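Local atomic coordinates of proline dehydrogenase (Deinococcus radiodurans, PDB entry 4H6Q), a protein that catalyses the FAD-dependent oxidation of L-proline to delta-1-pyrroline-5-carboxylate, the first step of proline degradation to glutamate. Residues L61-E66 against L281-D286; I93-S98 against K128-F133; Q150-V155 against L181-P186; R173-R178 against R214-Q219. All coordinates share one frame; numbering follows the deposited sequence. Where two conformers were deposited one is given.

Interaction 1. Residues L61-E66 against L281-D286; sequences LDLLGE and LPYGRD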
loop_
_atom_site.group_PDB
_atom_site.type_symbol
_atom_site.label_atom_id
_atom_site.label_comp_id
_atom_site.label_asym_id
_atom_site.label_seq_id
_atom_site.Cartn_x
_atom_site.Cartn_y
_atom_site.Cartn_z
ATOM N N LEU A 61 0.209 -8.023 -0.099
ATOM C CA LEU A 61 1.319 -8.443 0.780
ATOM C C LEU A 61 2.372 -7.338 0.896
ATOM O O LEU A 61 2.711 -6.675 -0.087
ATOM C CB LEU A 61 1.965 -9.725 0.243
ATOM C CG LEU A 61 1.118 -10.975 0.469
ATOM C CD1 LEU A 61 1.469 -12.032 -0.588
ATOM C CD2 LEU A 61 1.353 -11.456 1.887
ATOM N N ASP A 62 2.966 -7.215 2.084
ATOM C CA ASP A 62 4.073 -6.299 2.266
ATOM C C ASP A 62 5.098 -6.872 3.210
ATOM O O ASP A 62 4.741 -7.270 4.322
ATOM C CB ASP A 62 3.537 -4.954 2.764
ATOM C CG ASP A 62 4.630 -3.984 3.180
ATOM O OD1 ASP A 62 5.364 -3.402 2.299
ATOM O OD2 ASP A 62 4.781 -3.796 4.378
ATOM N N LEU A 63 6.362 -6.927 2.782
ATOM C CA LEU A 63 7.474 -7.258 3.676
ATOM C C LEU A 63 7.858 -6.001 4.420
ATOM O O LEU A 63 8.166 -4.973 3.805
ATOM C CB LEU A 63 8.662 -7.780 2.870
ATOM C CG LEU A 63 9.959 -8.031 3.659
ATOM C CD1 LEU A 63 9.774 -9.122 4.738
ATOM C CD2 LEU A 63 11.067 -8.450 2.702
ATOM N N LEU A 64 7.875 -6.063 5.753
ATOM C CA LEU A 64 8.124 -4.865 6.557
ATOM C C LEU A 64 9.590 -4.430 6.566
ATOM O O LEU A 64 10.498 -5.266 6.567
ATOM C CB LEU A 64 7.653 -5.110 7.998
ATOM C CG LEU A 64 6.109 -5.112 8.111
ATOM C CD1 LEU A 64 5.682 -5.686 9.488
ATOM C CD2 LEU A 64 5.507 -3.717 7.846
ATOM N N GLY A 65 9.815 -3.120 6.548
ATOM C CA GLY A 65 11.163 -2.573 6.595
ATOM C C GLY A 65 11.236 -1.310 5.725
ATOM O O GLY A 65 10.507 -1.173 4.742
ATOM N N GLU A 66 12.102 -0.377 6.065
ATOM C CA GLU A 66 12.114 0.912 5.375
ATOM C C GLU A 66 13.382 1.700 5.695
ATOM O O GLU A 66 14.054 1.436 6.720
ATOM C CB GLU A 66 10.851 1.736 5.783
ATOM C CG GLU A 66 10.720 1.954 7.296
ATOM C CD GLU A 66 9.362 2.432 7.686
ATOM O OE1 GLU A 66 9.265 3.503 8.313
ATOM O OE2 GLU A 66 8.363 1.746 7.357
ATOM N N LEU A 281 -1.447 -6.516 4.070
ATOM C CA LEU A 281 -1.091 -7.681 4.889
ATOM C C LEU A 281 0.416 -7.696 5.083
ATOM O O LEU A 281 1.169 -8.178 4.270
ATOM C CB LEU A 281 -1.576 -8.966 4.230
ATOM C CG LEU A 281 -1.628 -10.223 5.096
ATOM C CD1 LEU A 281 -0.271 -10.798 5.500
ATOM C CD2 LEU A 281 -2.538 -10.007 6.256
ATOM N N PRO A 282 0.899 -7.083 6.195
ATOM C CA PRO A 282 2.353 -6.951 6.410
ATOM C C PRO A 282 2.913 -8.095 7.230
ATOM O O PRO A 282 2.207 -8.687 8.071
ATOM C CB PRO A 282 2.439 -5.639 7.176
ATOM C CG PRO A 282 1.165 -5.578 7.965
ATOM C CD PRO A 282 0.111 -6.391 7.244
ATOM N N TYR A 283 4.185 -8.435 6.999
ATOM C CA TYR A 283 4.811 -9.472 7.775
ATOM C C TYR A 283 6.319 -9.182 7.810
ATOM O O TYR A 283 6.844 -8.374 7.037
ATOM C CB TYR A 283 4.565 -10.874 7.161
ATOM C CG TYR A 283 5.401 -11.074 5.900
ATOM C CD1 TYR A 283 6.625 -11.790 5.923
ATOM C CD2 TYR A 283 4.989 -10.482 4.676
ATOM C CE1 TYR A 283 7.411 -11.897 4.788
ATOM C CE2 TYR A 283 5.779 -10.592 3.520
ATOM C CZ TYR A 283 6.993 -11.276 3.590
ATOM O OH TYR A 283 7.762 -11.348 2.469
ATOM N N GLY A 284 7.020 -9.847 8.722
ATOM C CA GLY A 284 8.455 -9.821 8.751
ATOM C C GLY A 284 8.975 -9.535 10.145
ATOM O O GLY A 284 8.249 -9.199 11.078
ATOM N N ARG A 285 10.287 -9.636 10.276
ATOM C CA ARG A 285 10.948 -9.393 11.570
ATOM C C ARG A 285 11.117 -7.920 11.924
ATOM O O ARG A 285 11.253 -7.564 13.097
ATOM C CB ARG A 285 12.312 -10.095 11.612
ATOM C CG ARG A 285 12.169 -11.597 11.614
ATOM N N ASP A 286 11.127 -7.046 10.929
ATOM C CA ASP A 286 11.392 -5.620 11.167
ATOM C C ASP A 286 10.059 -4.844 11.228
ATOM O O ASP A 286 9.770 -4.002 10.382
ATOM C CB ASP A 286 12.271 -5.057 10.060
ATOM C CG ASP A 286 12.949 -3.784 10.445
ATOM O OD1 ASP A 286 12.694 -3.255 11.572
ATOM O OD2 ASP A 286 13.754 -3.323 9.593
HETATM O O HOH W 1 10.815 -7.536 8.092
#

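Interaction 2. Residues I93-S98 against K128-F133; sequences IKPYVS and KEYGGF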
loop_
_atom_site.group_PDB
_atom_site.type_symbol
_atom_site.label_atom_id
_atom_site.label_comp_id
_atom_site.label_asym_id
_atom_site.label_seq_id
_atom_site.Cartn_x
_atom_site.Cartn_y
_atom_site.Cartn_z
ATOM N N ILE A 93 -1.698 -17.928 -5.169
ATOM C CA ILE A 93 -2.139 -16.560 -4.918
ATOM C C ILE A 93 -1.533 -15.654 -5.991
ATOM O O ILE A 93 -0.320 -15.674 -6.205
ATOM C CB ILE A 93 -1.649 -16.100 -3.539
ATOM C CG1 ILE A 93 -2.264 -16.986 -2.436
ATOM C CG2 ILE A 93 -1.999 -14.628 -3.305
ATOM C CD1 ILE A 93 -1.625 -16.827 -1.083
ATOM N N LYS A 94 -2.362 -14.887 -6.709
ATOM C CA LYS A 94 -1.865 -13.915 -7.674
ATOM C C LYS A 94 -1.058 -12.877 -6.886
ATOM O O LYS A 94 -1.560 -12.257 -5.976
ATOM C CB LYS A 94 -3.034 -13.253 -8.417
ATOM C CG LYS A 94 -2.688 -12.634 -9.768
ATOM C CD LYS A 94 -3.985 -12.045 -10.454
ATOM C CE LYS A 94 -3.913 -12.115 -11.946
ATOM N NZ LYS A 94 -4.552 -13.381 -12.405
ATOM N N PRO A 95 0.215 -12.669 -7.254
ATOM C CA PRO A 95 1.013 -11.717 -6.469
ATOM C C PRO A 95 0.473 -10.292 -6.571
ATOM O O PRO A 95 0.179 -9.719 -7.679
ATOM C CB PRO A 95 2.422 -11.867 -7.066
ATOM C CG PRO A 95 2.408 -13.125 -7.853
ATOM C CD PRO A 95 1.002 -13.325 -8.303
ATOM N N TYR A 96 0.145 -9.754 -5.422
ATOM C CA TYR A 96 -0.184 -8.330 -5.297
ATOM C C TYR A 96 0.614 -7.888 -4.078
ATOM O O TYR A 96 0.335 -8.358 -2.976
ATOM C CB TYR A 96 -1.685 -8.148 -5.092
ATOM C CG TYR A 96 -2.169 -6.723 -5.147
ATOM C CD1 TYR A 96 -3.082 -6.346 -6.139
ATOM C CD2 TYR A 96 -1.727 -5.746 -4.225
ATOM C CE1 TYR A 96 -3.615 -5.036 -6.190
ATOM C CE2 TYR A 96 -2.203 -4.409 -4.311
ATOM C CZ TYR A 96 -3.154 -4.083 -5.267
ATOM O OH TYR A 96 -3.663 -2.790 -5.279
ATOM N N VAL A 97 1.626 -7.049 -4.297
ATOM C CA VAL A 97 2.607 -6.719 -3.262
ATOM C C VAL A 97 2.818 -5.203 -3.269
ATOM O O VAL A 97 2.952 -4.588 -4.351
ATOM C CB VAL A 97 3.963 -7.472 -3.514
ATOM C CG1 VAL A 97 5.035 -7.027 -2.563
ATOM C CG2 VAL A 97 3.765 -8.983 -3.469
ATOM N N SER A 98 2.935 -4.633 -2.060
ATOM C CA SER A 98 3.298 -3.230 -1.877
ATOM C C SER A 98 4.695 -3.133 -1.379
ATOM O O SER A 98 5.064 -3.839 -0.429
ATOM C CB SER A 98 2.315 -2.543 -0.909
ATOM O OG SER A 98 0.985 -2.468 -1.468
ATOM N N LYS A 128 4.838 -9.484 -12.679
ATOM C CA LYS A 128 4.141 -9.488 -13.978
ATOM C C LYS A 128 4.211 -10.852 -14.669
ATOM O O LYS A 128 3.249 -11.277 -15.333
ATOM C CB LYS A 128 4.743 -8.433 -14.894
ATOM C CG LYS A 128 4.108 -8.370 -16.295
ATOM C CD LYS A 128 4.555 -7.177 -17.097
ATOM C CE LYS A 128 3.971 -7.243 -18.491
ATOM N NZ LYS A 128 4.344 -6.003 -19.255
ATOM N N GLU A 129 5.311 -11.591 -14.510
ATOM C CA GLU A 129 5.390 -12.938 -15.091
ATOM C C GLU A 129 4.219 -13.797 -14.626
ATOM O O GLU A 129 3.754 -14.728 -15.348
ATOM C CB GLU A 129 6.688 -13.591 -14.641
ATOM C CG GLU A 129 6.959 -14.924 -15.270
ATOM C CD GLU A 129 8.256 -15.538 -14.781
ATOM O OE1 GLU A 129 8.448 -16.747 -15.071
ATOM O OE2 GLU A 129 9.055 -14.815 -14.124
ATOM N N TYR A 130 3.785 -13.540 -13.403
ATOM C CA TYR A 130 2.751 -14.354 -12.791
ATOM C C TYR A 130 1.409 -13.628 -12.802
ATOM O O TYR A 130 0.514 -13.952 -12.018
ATOM C CB TYR A 130 3.152 -14.753 -11.362
ATOM C CG TYR A 130 4.462 -15.534 -11.278
ATOM C CD1 TYR A 130 4.830 -16.465 -12.264
ATOM C CD2 TYR A 130 5.338 -15.349 -10.196
ATOM C CE1 TYR A 130 5.991 -17.170 -12.165
ATOM C CE2 TYR A 130 6.510 -16.070 -10.103
ATOM C CZ TYR A 130 6.842 -16.971 -11.092
ATOM O OH TYR A 130 7.998 -17.699 -10.996
ATOM N N GLY A 131 1.307 -12.618 -13.662
ATOM C CA GLY A 131 0.064 -11.872 -13.855
ATOM C C GLY A 131 -0.257 -10.939 -12.701
ATOM O O GLY A 131 -1.389 -10.487 -12.539
ATOM N N GLY A 132 0.755 -10.655 -11.878
ATOM C CA GLY A 132 0.589 -9.864 -10.660
ATOM C C GLY A 132 0.741 -8.365 -10.773
ATOM O O GLY A 132 0.750 -7.763 -11.888
ATOM N N PHE A 133 0.858 -7.725 -9.592
ATOM C CA PHE A 133 0.770 -6.285 -9.473
ATOM C C PHE A 133 1.646 -5.796 -8.325
ATOM O O PHE A 133 1.630 -6.437 -7.233
ATOM C CB PHE A 133 -0.697 -5.881 -9.217
ATOM C CG PHE A 133 -0.931 -4.400 -9.126
ATOM C CD1 PHE A 133 -1.176 -3.647 -10.270
ATOM C CD2 PHE A 133 -0.925 -3.768 -7.886
ATOM C CE1 PHE A 133 -1.443 -2.261 -10.160
ATOM C CE2 PHE A 133 -1.177 -2.416 -7.774
ATOM C CZ PHE A 133 -1.426 -1.664 -8.910
#

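Interaction 3. Residues Q150-V155 against L181-P186; sequences QFRTLV and LDDLRP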
loop_
_atom_site.group_PDB
_atom_site.type_symbol
_atom_site.label_atom_id
_atom_site.label_comp_id
_atom_site.label_asym_id
_atom_site.label_seq_id
_atom_site.Cartn_x
_atom_site.Cartn_y
_atom_site.Cartn_z
ATOM N N GLN A 150 9.654 7.896 -10.982
ATOM C CA GLN A 150 9.960 6.481 -11.152
ATOM C C GLN A 150 8.698 5.687 -11.509
ATOM O O GLN A 150 8.740 4.776 -12.364
ATOM C CB GLN A 150 10.651 5.926 -9.924
ATOM C CG GLN A 150 12.036 6.521 -9.696
ATOM C CD GLN A 150 12.728 6.052 -8.428
ATOM O OE1 GLN A 150 12.098 5.740 -7.428
ATOM N NE2 GLN A 150 14.061 6.000 -8.482
ATOM N N PHE A 151 7.563 6.045 -10.898
ATOM C CA PHE A 151 6.276 5.438 -11.281
ATOM C C PHE A 151 5.988 5.611 -12.772
ATOM O O PHE A 151 5.665 4.628 -13.475
ATOM C CB PHE A 151 5.137 6.006 -10.446
ATOM C CG PHE A 151 3.801 5.496 -10.860
ATOM C CD1 PHE A 151 3.475 4.132 -10.718
ATOM C CD2 PHE A 151 2.850 6.367 -11.369
ATOM C CE1 PHE A 151 2.235 3.661 -11.128
ATOM C CE2 PHE A 151 1.591 5.884 -11.772
ATOM C CZ PHE A 151 1.269 4.528 -11.631
ATOM N N ARG A 152 6.142 6.828 -13.292
ATOM C CA ARG A 152 5.887 7.064 -14.719
ATOM C C ARG A 152 6.839 6.226 -15.575
ATOM O O ARG A 152 6.406 5.584 -16.551
ATOM C CB ARG A 152 6.029 8.563 -15.016
ATOM C CG ARG A 152 5.910 8.911 -16.486
ATOM C CD ARG A 152 5.886 10.432 -16.724
ATOM N NE ARG A 152 4.639 11.040 -16.259
ATOM C CZ ARG A 152 3.503 11.081 -16.956
ATOM N NH1 ARG A 152 3.436 10.544 -18.183
ATOM N NH2 ARG A 152 2.408 11.672 -16.444
ATOM N N THR A 153 8.129 6.188 -15.212
ATOM C CA THR A 153 9.070 5.329 -15.936
ATOM C C THR A 153 8.618 3.843 -15.936
ATOM O O THR A 153 8.633 3.164 -16.971
ATOM C CB THR A 153 10.472 5.452 -15.326
ATOM O OG1 THR A 153 10.911 6.799 -15.484
ATOM C CG2 THR A 153 11.482 4.482 -15.964
ATOM N N LEU A 154 8.217 3.350 -14.771
ATOM C CA LEU A 154 7.892 1.949 -14.609
ATOM C C LEU A 154 6.592 1.590 -15.319
ATOM O O LEU A 154 6.471 0.471 -15.869
ATOM C CB LEU A 154 7.833 1.548 -13.126
ATOM C CG LEU A 154 9.220 1.596 -12.474
ATOM C CD1 LEU A 154 9.086 1.671 -10.950
ATOM C CD2 LEU A 154 10.098 0.390 -12.917
ATOM N N VAL A 155 5.610 2.487 -15.321
ATOM C CA VAL A 155 4.393 2.253 -16.118
ATOM C C VAL A 155 4.761 2.095 -17.601
ATOM O O VAL A 155 4.253 1.193 -18.305
ATOM C CB VAL A 155 3.358 3.395 -15.945
ATOM C CG1 VAL A 155 2.229 3.323 -17.014
ATOM C CG2 VAL A 155 2.756 3.344 -14.562
ATOM N N LEU A 181 -1.011 12.680 -13.809
ATOM C CA LEU A 181 -0.795 11.272 -14.101
ATOM C C LEU A 181 -1.867 10.676 -15.017
ATOM O O LEU A 181 -1.759 9.491 -15.402
ATOM C CB LEU A 181 -0.706 10.448 -12.797
ATOM C CG LEU A 181 0.538 10.756 -11.941
ATOM C CD1 LEU A 181 0.334 10.164 -10.563
ATOM C CD2 LEU A 181 1.799 10.193 -12.587
ATOM N N ASP A 182 -2.893 11.459 -15.375
ATOM C CA ASP A 182 -4.054 10.879 -16.067
ATOM C C ASP A 182 -3.736 10.211 -17.405
ATOM O O ASP A 182 -4.437 9.274 -17.813
ATOM C CB ASP A 182 -5.180 11.902 -16.280
ATOM C CG ASP A 182 -6.160 11.979 -15.108
ATOM O OD1 ASP A 182 -6.317 10.997 -14.372
ATOM O OD2 ASP A 182 -6.838 13.024 -14.942
ATOM N N ASP A 183 -2.686 10.658 -18.085
ATOM C CA ASP A 183 -2.328 10.072 -19.380
ATOM C C ASP A 183 -1.874 8.625 -19.240
ATOM O O ASP A 183 -1.929 7.845 -20.205
ATOM C CB ASP A 183 -1.221 10.893 -20.078
ATOM C CG ASP A 183 0.023 11.017 -19.206
ATOM O OD1 ASP A 183 -0.056 11.610 -18.098
ATOM O OD2 ASP A 183 1.077 10.499 -19.603
ATOM N N LEU A 184 -1.457 8.249 -18.032
ATOM C CA LEU A 184 -1.005 6.897 -17.791
ATOM C C LEU A 184 -2.166 5.945 -17.452
ATOM O O LEU A 184 -1.941 4.733 -17.308
ATOM C CB LEU A 184 -0.023 6.872 -16.573
ATOM C CG LEU A 184 1.258 7.683 -16.813
ATOM C CD1 LEU A 184 2.067 7.661 -15.516
ATOM C CD2 LEU A 184 2.108 7.159 -17.942
ATOM N N ARG A 185 -3.384 6.487 -17.267
ATOM C CA ARG A 185 -4.564 5.719 -16.786
ATOM C C ARG A 185 -4.192 4.891 -15.555
ATOM O O ARG A 185 -4.405 3.670 -15.512
ATOM C CB ARG A 185 -5.111 4.784 -17.920
ATOM C CG ARG A 185 -5.306 5.426 -19.297
ATOM C CD ARG A 185 -6.539 6.270 -19.249
ATOM N NE ARG A 185 -7.645 5.608 -18.547
ATOM C CZ ARG A 185 -8.406 4.617 -19.027
ATOM N NH1 ARG A 185 -8.202 4.104 -20.239
ATOM N NH2 ARG A 185 -9.379 4.114 -18.261
ATOM N N PRO A 186 -3.614 5.523 -14.529
ATOM C CA PRO A 186 -2.952 4.732 -13.478
ATOM C C PRO A 186 -3.854 4.191 -12.411
ATOM O O PRO A 186 -4.901 4.816 -12.077
ATOM C CB PRO A 186 -2.007 5.747 -12.853
ATOM C CG PRO A 186 -2.834 7.040 -12.926
ATOM C CD PRO A 186 -3.537 6.984 -14.284
#

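Interaction 4. Residues R173-R178 against R214-Q219; sequences RSLGDR and RRLVFQ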
loop_
_atom_site.group_PDB
_atom_site.type_symbol
_atom_site.label_atom_id
_atom_site.label_comp_id
_atom_site.label_asym_id
_atom_site.label_seq_id
_atom_site.Cartn_x
_atom_site.Cartn_y
_atom_site.Cartn_z
ATOM N N ARG A 173 -0.240 19.232 -2.627
ATOM C CA ARG A 173 0.177 18.968 -4.022
ATOM C C ARG A 173 -0.583 17.806 -4.680
ATOM O O ARG A 173 -0.472 17.600 -5.904
ATOM C CB ARG A 173 1.665 18.633 -4.074
ATOM C CG ARG A 173 2.076 17.422 -3.179
ATOM C CD ARG A 173 3.552 17.048 -3.408
ATOM N NE ARG A 173 3.787 16.681 -4.814
ATOM C CZ ARG A 173 4.983 16.658 -5.393
ATOM N NH1 ARG A 173 6.087 16.978 -4.702
ATOM N NH2 ARG A 173 5.083 16.333 -6.672
ATOM N N SER A 174 -1.312 17.020 -3.884
ATOM C CA SER A 174 -1.805 15.734 -4.378
ATOM C C SER A 174 -2.833 15.815 -5.532
ATOM O O SER A 174 -2.776 14.996 -6.458
ATOM C CB SER A 174 -2.363 14.885 -3.231
ATOM O OG SER A 174 -1.283 14.484 -2.395
ATOM N N LEU A 175 -3.772 16.767 -5.485
ATOM C CA LEU A 175 -4.739 16.874 -6.573
ATOM C C LEU A 175 -4.051 17.155 -7.914
ATOM O O LEU A 175 -4.422 16.579 -8.949
ATOM C CB LEU A 175 -5.804 17.943 -6.290
ATOM C CG LEU A 175 -6.980 17.487 -5.416
ATOM C CD1 LEU A 175 -7.932 18.651 -5.282
ATOM C CD2 LEU A 175 -7.751 16.288 -5.967
ATOM N N GLY A 176 -3.073 18.065 -7.910
ATOM C CA GLY A 176 -2.327 18.371 -9.118
ATOM C C GLY A 176 -1.517 17.159 -9.586
ATOM O O GLY A 176 -1.450 16.867 -10.806
ATOM N N ASP A 177 -0.931 16.420 -8.640
ATOM C CA ASP A 177 -0.189 15.210 -9.003
ATOM C C ASP A 177 -1.132 14.197 -9.677
ATOM O O ASP A 177 -0.770 13.584 -10.684
ATOM C CB ASP A 177 0.397 14.531 -7.767
ATOM C CG ASP A 177 1.561 15.297 -7.162
ATOM O OD1 ASP A 177 2.304 15.995 -7.898
ATOM O OD2 ASP A 177 1.756 15.154 -5.947
ATOM N N ARG A 178 -2.351 14.052 -9.147
ATOM C CA ARG A 178 -3.264 13.073 -9.687
ATOM C C ARG A 178 -3.627 13.426 -11.127
ATOM O O ARG A 178 -3.602 12.579 -12.026
ATOM C CB ARG A 178 -4.528 12.991 -8.832
ATOM C CG ARG A 178 -5.371 11.728 -9.159
ATOM C CD ARG A 178 -6.931 11.987 -8.988
ATOM N NE ARG A 178 -7.313 12.967 -10.028
ATOM C CZ ARG A 178 -7.407 12.720 -11.329
ATOM N NH1 ARG A 178 -7.292 11.467 -11.796
ATOM N NH2 ARG A 178 -7.628 13.737 -12.163
ATOM N N ARG A 214 -11.975 12.924 -0.458
ATOM C CA ARG A 214 -13.091 12.759 -1.379
ATOM C C ARG A 214 -12.772 13.288 -2.774
ATOM O O ARG A 214 -13.089 12.620 -3.757
ATOM C CB ARG A 214 -14.350 13.422 -0.824
ATOM C CG ARG A 214 -14.871 12.762 0.436
ATOM C CD ARG A 214 -16.011 13.606 1.016
ATOM N NE ARG A 214 -16.755 12.932 2.074
ATOM C CZ ARG A 214 -16.361 12.846 3.330
ATOM N NH1 ARG A 214 -15.211 13.417 3.706
ATOM N NH2 ARG A 214 -17.149 12.222 4.217
ATOM N N ARG A 215 -12.175 14.482 -2.885
ATOM C CA ARG A 215 -11.851 15.032 -4.206
ATOM C C ARG A 215 -10.926 14.084 -4.964
ATOM O O ARG A 215 -11.115 13.863 -6.161
ATOM C CB ARG A 215 -11.219 16.447 -4.091
ATOM C CG ARG A 215 -12.160 17.495 -3.527
ATOM C CD ARG A 215 -11.565 18.910 -3.672
ATOM N NE ARG A 215 -10.481 19.123 -2.717
ATOM C CZ ARG A 215 -10.571 19.902 -1.637
ATOM N NH1 ARG A 215 -11.700 20.567 -1.393
ATOM N NH2 ARG A 215 -9.539 20.033 -0.817
ATOM N N LEU A 216 -9.926 13.510 -4.290
ATOM C CA LEU A 216 -8.999 12.613 -4.979
ATOM C C LEU A 216 -9.738 11.375 -5.527
ATOM O O LEU A 216 -9.530 10.972 -6.681
ATOM C CB LEU A 216 -7.879 12.149 -4.029
ATOM C CG LEU A 216 -6.730 13.144 -3.884
ATOM C CD1 LEU A 216 -5.892 12.706 -2.699
ATOM C CD2 LEU A 216 -5.873 13.187 -5.174
ATOM N N VAL A 217 -10.513 10.714 -4.673
ATOM C CA VAL A 217 -11.249 9.506 -5.066
ATOM C C VAL A 217 -12.219 9.843 -6.190
ATOM O O VAL A 217 -12.258 9.128 -7.205
ATOM C CB VAL A 217 -11.997 8.905 -3.859
ATOM C CG1 VAL A 217 -13.016 7.831 -4.302
ATOM C CG2 VAL A 217 -11.011 8.313 -2.856
ATOM N N PHE A 218 -13.012 10.900 -6.021
ATOM C CA PHE A 218 -14.069 11.215 -6.971
ATOM C C PHE A 218 -13.459 11.603 -8.322
ATOM O O PHE A 218 -13.969 11.206 -9.392
ATOM C CB PHE A 218 -14.946 12.363 -6.452
ATOM C CG PHE A 218 -15.747 12.018 -5.219
ATOM C CD1 PHE A 218 -15.833 10.704 -4.745
ATOM C CD2 PHE A 218 -16.393 13.031 -4.509
ATOM C CE1 PHE A 218 -16.591 10.417 -3.575
ATOM C CE2 PHE A 218 -17.145 12.748 -3.334
ATOM C CZ PHE A 218 -17.240 11.448 -2.876
ATOM N N GLN A 219 -12.369 12.366 -8.324
ATOM C CA GLN A 219 -11.736 12.763 -9.587
ATOM C C GLN A 219 -11.114 11.555 -10.293
ATOM O O GLN A 219 -11.138 11.462 -11.522
ATOM C CB GLN A 219 -10.666 13.853 -9.357
ATOM C CG GLN A 219 -11.234 15.239 -9.031
ATOM C CD GLN A 219 -12.090 15.772 -10.153
ATOM O OE1 GLN A 219 -11.622 15.926 -11.294
ATOM N NE2 GLN A 219 -13.358 16.034 -9.852
HETATM O O HOH W 2 -8.924 16.264 -12.122
#

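Interaction 1. Residues L61-E66 against L281-D286
Asp62 N donates to Leu281 O (3.0 Å) where strand 58-63 and strand 277-283, the first and last of the beta8-alpha8 barrel, run parallel and close it. Asp62 O takes Tyr283 N at 3.0 Å, and Tyr283 O in turn receives Leu64 N at 2.8 Å. The backbone polar groups thus alternate between the strands, and CA-H groups add weaker support: Pro282 CA approaches Asp62 O to 3.2 Å. Beyond the strands a water takes over; it donates to Leu64 O and accepts from Asp286 N.

Side chains follow the same register. Leu61, Leu63 and Tyr283 share the face turned to helices 42-54 and 71-90, whereas Asp62 and Pro282 lie on the other, where the Asp62 side chain comes close to Tyr280 and Asp137, which line the ligand pocket. Leu64 CD2 rests on Pro282 CB at 3.7 Å, and both residues touch Tyr290 of the substrate-analogue pocket. Past the strand, Glu66 forms a salt bridge with Arg293, a substrate-binding residue. Chi1 of 74° sets Tyr283 CG between the backbone N and the carbonyl carbon; the ring lies obliquely against Leu63, Tyr283 CE1 3.6 Å from Leu63 CD1.

Interaction 2. Residues I93-S98 against K128-F133
A beta-alpha-beta unit of the barrel is completed here: strand 96-99 leads through helix 115-129 to strand 133-136, and Tyr96 pairs in parallel with Phe133. Pro95 O accepts Phe133 N at 2.8 Å, and Phe133 O accepts Val97 N at 3.0 Å. The two side chains run side by side, pointing the same way, each CG anti to its backbone N (chi1 -172° for Tyr96, -178° for Phe133). The ring planes are 34° apart, an oblique pairing in which Phe133 CD2 sits over one face of the tyrosine ring, toward the rim, 3.4 Å from Tyr96 CE1. The hydroxyl of Tyr96 reaches on to Gln257 in a weak hydrogen bond. An alanine in place of Tyr96 would probably leave Phe133 CD2 and CE2 without their aromatic partner and open a gap beside them.

Closer to the helix, Pro95 CG packs on Tyr130 CB at 3.9 Å and lies at the edge of the Tyr130 ring, near its plane. The Tyr130 hydroxyl bonds Glu86, and its ring stacks on His89. The bent chain of Lys94 brings CE within 3.1 Å of Gly131 O. Positive phi at Gly131 makes it C-prime of the Schellman motif closing the helix, and the chain enters the next strand at once, as in the alpha-to-beta turns of a TIM barrel.

Interaction 3. Residues Q150-V155 against L181-P186
CG of Arg152 stands anti to its backbone N (chi1 175°) and a bend at chi3 (-70°) turns NE out of the extended line, while Asp183 CG lies between its own N and carbonyl carbon (chi1 57°); the two charged groups meet end-on. Arg152 NH1 bonds Asp183 OD2 at 2.8 Å and Arg152 NH2 bonds Asp183 OD1 at 3.0 Å, both nearly straight and on syn lone pairs, with the two planes almost coplanar. Leu184 lies across one face of this guanidinium, CD1 over its centre, and its CD2 also meets Val155 CG1 at 3.9 Å. A leucine in place of Arg152 would probably leave the Asp183 carboxylate without its bidentate partner.

Deeper in, the Phe151 ring receives Pro186 CB at its edge, in plane, 3.7 Å from Phe151 CZ. Leu181 CD2 also approaches near the ring plane, and Val155 CG2 lies over a face. Helix 144-158 is thereby joined to the short 3-10 segment leading into strand 188-191, outer-layer packing of a TIM barrel.

Interaction 4. Residues R173-R178 against R214-Q219
Helices 174-180 and 206-222 run nearly parallel, their local axes 11° apart and 10.2 Å distant at closest approach, with the CA atoms of Leu175 and Leu216 the nearest pair, 6.2 Å apart. Leu175 CD2 meets Leu216 CD2 at 3.7 Å, the two side chains crossing at a slant. The other branch of Leu175, CD1, reaches the Arg215 chain, 3.6 Å from NE, while the guanidinium end of Arg215 bonds Asn212.

Arg178 runs past Leu216 in the opposite direction, its CD 3.6 Å from Leu216 O. Bends at chi2 and chi3 bring NE over to Gln219, whose CB lies over one face of the guanidinium, 3.5 Å from Arg178 NE. A water between Arg178 NH2 and Gln219 OE1 is a doubtful bridge, Gln219 having two conformers. Arg178 NH1 has its own partners, Asp182 and His220, which would limit rotation of the group. Leu216 and Arg178 also touch Met190 of strand 188-191, an FAD-binding residue. Such parallel neighbours, laid on the strands, are the outer helices of a TIM barrel.

All four contacts belong to one barrel, with interactions 2, 3 and 4 lying along the chain between the two segments of interaction 1. Interactions 1 and 2 share its sheet: Leu61 N lies 2.9 Å from Tyr96 O and Leu61 O 2.8 Å from Ser98 N, probable hydrogen bonds that continue the pairing. Interactions 3 and 4, centres about 15 Å apart, alternate along the chain and adjoin in sequence. Interaction 1 is near the catalytic pocket, the Leu64 side chain about 6 Å from the bound tetrahydrofuroic acid. In the helical layer, the side chains of Ser174 and Phe151 are about 9 and 12 Å from FAD.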